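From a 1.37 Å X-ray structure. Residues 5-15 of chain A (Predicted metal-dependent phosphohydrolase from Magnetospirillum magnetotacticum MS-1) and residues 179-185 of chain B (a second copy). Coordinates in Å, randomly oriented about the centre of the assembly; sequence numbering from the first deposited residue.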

# COMPACT_ATOMS: atom_id res chain seq x y z
N PHE A 5 6.52 16.74 -26.69
CA PHE A 5 5.51 15.75 -27.02
C PHE A 5 5.91 14.30 -26.69
O PHE A 5 5.08 13.59 -26.13
CB PHE A 5 5.10 15.95 -28.50
CG PHE A 5 4.13 14.93 -28.99
CD1 PHE A 5 2.88 14.81 -28.42
CD2 PHE A 5 4.45 14.10 -30.03
CE1 PHE A 5 1.99 13.82 -28.86
CE2 PHE A 5 3.55 13.15 -30.50
CZ PHE A 5 2.32 13.02 -29.91
N PRO A 6 7.17 13.86 -26.95
CA PRO A 6 7.52 12.49 -26.61
C PRO A 6 7.53 12.15 -25.14
O PRO A 6 7.53 10.98 -24.79
CB PRO A 6 8.96 12.35 -27.13
CG PRO A 6 9.07 13.34 -28.17
CD PRO A 6 8.27 14.52 -27.69
N GLU A 7 7.54 13.16 -24.27
CA GLU A 7 7.52 12.95 -22.84
C GLU A 7 6.10 12.88 -22.26
O GLU A 7 5.93 12.81 -21.04
CB GLU A 7 8.30 14.07 -22.19
CG GLU A 7 9.79 14.02 -22.44
CD GLU A 7 10.50 12.93 -21.68
OE1 GLU A 7 10.04 12.51 -20.57
OE2 GLU A 7 11.55 12.50 -22.23
N SER A 8 5.08 12.92 -23.13
CA SER A 8 3.68 13.03 -22.69
C SER A 8 3.24 11.84 -21.87
O SER A 8 2.57 12.01 -20.86
CB SER A 8 2.75 13.15 -23.90
OG SER A 8 2.99 14.36 -24.59
N ARG A 9 3.60 10.65 -22.31
CA ARG A 9 3.11 9.45 -21.61
C ARG A 9 3.63 9.41 -20.18
O ARG A 9 2.87 9.20 -19.24
CB ARG A 9 3.53 8.20 -22.41
CG ARG A 9 3.21 6.89 -21.68
CD ARG A 9 3.55 5.70 -22.57
NE ARG A 9 3.25 4.46 -21.88
CZ ARG A 9 2.04 3.91 -21.80
NH1 ARG A 9 1.00 4.44 -22.42
NH2 ARG A 9 1.85 2.80 -21.10
N LEU A 10 4.94 9.60 -20.01
CA LEU A 10 5.56 9.53 -18.68
C LEU A 10 4.99 10.70 -17.84
O LEU A 10 4.75 10.53 -16.66
CB LEU A 10 7.08 9.56 -18.80
CG LEU A 10 7.82 9.43 -17.46
CD1 LEU A 10 7.41 8.18 -16.64
CD2 LEU A 10 9.32 9.47 -17.74
N ALA A 11 4.81 11.90 -18.42
CA ALA A 11 4.27 12.99 -17.63
C ALA A 11 2.86 12.67 -17.12
O ALA A 11 2.53 13.02 -15.98
CB ALA A 11 4.26 14.27 -18.44
N ALA A 12 2.04 12.02 -17.94
CA ALA A 12 0.69 11.65 -17.55
C ALA A 12 0.76 10.63 -16.41
O ALA A 12 0.08 10.77 -15.37
CB ALA A 12 -0.11 11.09 -18.74
N GLN A 13 1.64 9.63 -16.55
CA GLN A 13 1.84 8.65 -15.48
C GLN A 13 2.27 9.30 -14.16
O GLN A 13 1.73 9.00 -13.10
CB GLN A 13 2.84 7.58 -15.92
CG GLN A 13 2.29 6.75 -17.06
CD GLN A 13 3.35 5.93 -17.78
OE1 GLN A 13 4.50 6.38 -17.92
NE2 GLN A 13 2.98 4.69 -18.21
N MSE A 14 3.20 10.25 -14.23
CA MSE A 14 3.66 10.91 -13.01
C MSE A 14 2.57 11.78 -12.41
O MSE A 14 2.46 11.85 -11.18
CB MSE A 14 4.90 11.78 -13.27
CG MSE A 14 6.10 10.99 -13.69
SE MSE A 14 6.56 9.53 -12.48
CE MSE A 14 8.25 9.14 -13.23
N SER A 15 1.73 12.40 -13.25
CA SER A 15 0.64 13.21 -12.74
C SER A 15 -0.34 12.37 -11.89
O SER A 15 -0.80 12.81 -10.83
CB SER A 15 -0.07 13.93 -13.86
OG SER A 15 -1.02 13.13 -14.56
N LYS B 179 17.02 3.65 -16.72
CA LYS B 179 17.68 4.79 -17.36
C LYS B 179 16.70 5.93 -17.62
O LYS B 179 17.02 7.09 -17.41
CB LYS B 179 18.41 4.34 -18.61
CG LYS B 179 19.65 3.54 -18.25
N ARG B 180 15.48 5.57 -17.99
CA ARG B 180 14.47 6.56 -18.30
C ARG B 180 14.05 7.30 -17.04
O ARG B 180 13.96 8.52 -17.04
CB ARG B 180 13.28 5.89 -18.95
CG ARG B 180 12.19 6.85 -19.33
CD ARG B 180 12.62 7.73 -20.50
NE ARG B 180 11.68 8.82 -20.67
CZ ARG B 180 10.50 8.70 -21.27
NH1 ARG B 180 10.12 7.53 -21.75
NH2 ARG B 180 9.69 9.75 -21.34
N LEU B 181 13.77 6.57 -15.95
CA LEU B 181 13.38 7.22 -14.71
C LEU B 181 14.55 8.03 -14.14
O LEU B 181 14.35 9.06 -13.53
CB LEU B 181 12.88 6.17 -13.71
CG LEU B 181 11.60 5.39 -14.13
CD1 LEU B 181 11.15 4.54 -12.99
CD2 LEU B 181 10.45 6.35 -14.56
N GLY B 182 15.78 7.56 -14.31
CA GLY B 182 16.97 8.30 -13.93
C GLY B 182 17.07 9.64 -14.61
O GLY B 182 17.36 10.67 -13.98
N ALA B 183 16.82 9.63 -15.90
CA ALA B 183 16.84 10.86 -16.69
C ALA B 183 15.75 11.82 -16.24
O ALA B 183 15.98 13.03 -16.13
CB ALA B 183 16.72 10.57 -18.18
N TYR B 184 14.57 11.28 -15.96
CA TYR B 184 13.48 12.11 -15.46
C TYR B 184 13.92 12.75 -14.13
O TYR B 184 13.70 13.95 -13.90
CB TYR B 184 12.23 11.25 -15.28
CG TYR B 184 11.01 12.01 -14.83
CD1 TYR B 184 10.78 12.23 -13.47
CD2 TYR B 184 10.10 12.53 -15.74
CE1 TYR B 184 9.71 12.94 -13.04
CE2 TYR B 184 9.00 13.26 -15.30
CZ TYR B 184 8.81 13.45 -13.96
OH TYR B 184 7.74 14.17 -13.50
N ALA B 185 14.49 11.93 -13.24
CA ALA B 185 14.89 12.40 -11.93
C ALA B 185 15.96 13.51 -12.04
O ALA B 185 15.87 14.53 -11.33
CB ALA B 185 15.37 11.25 -11.11
O HOH W 1 6.88 9.57 -22.36

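Leu A10 and Met A14 (a selenomethionine), one turn apart on helix 8-15 of chain A, point their CA-to-CB bonds toward helix 179-185 of chain B and form the apolar centre with Leu B181 and Tyr B184. The helices cross steeply, at 75°, with axes 12.3 Å apart at closest approach, a spacing that side chains rather than backbones must fill. Leu A10 CD2 packs 3.7 Å from Tyr B184 CD2, while its other methyl, CD1, lies 4.1 Å from Leu B181 CD2. Met A14 CE sits over one face of the Tyr B184 ring, 4.1 Å from the centroid, in a CH-pi contact, and also reaches Leu B181 CD2 at 3.8 Å; the selenium is more oblique to the ring.

Outward, the Arg B180 guanidinium joins apolar and polar parts of the contact. Leu A10 CD2 covers one face, 3.6 Å from Arg B180 NH2, leaving the edge free for polar partners. There Arg B180 NH2 donates a hydrogen bond to Glu A7 OE1 (2.9 Å, 161°), within a salt bridge. The same NH2 donates to water 1 (3.0 Å from its O), which accepts from Leu A10 N (3.0 Å) and donates to Pro A6 O (2.9 Å), tying the start of the chain A helix to the arginine.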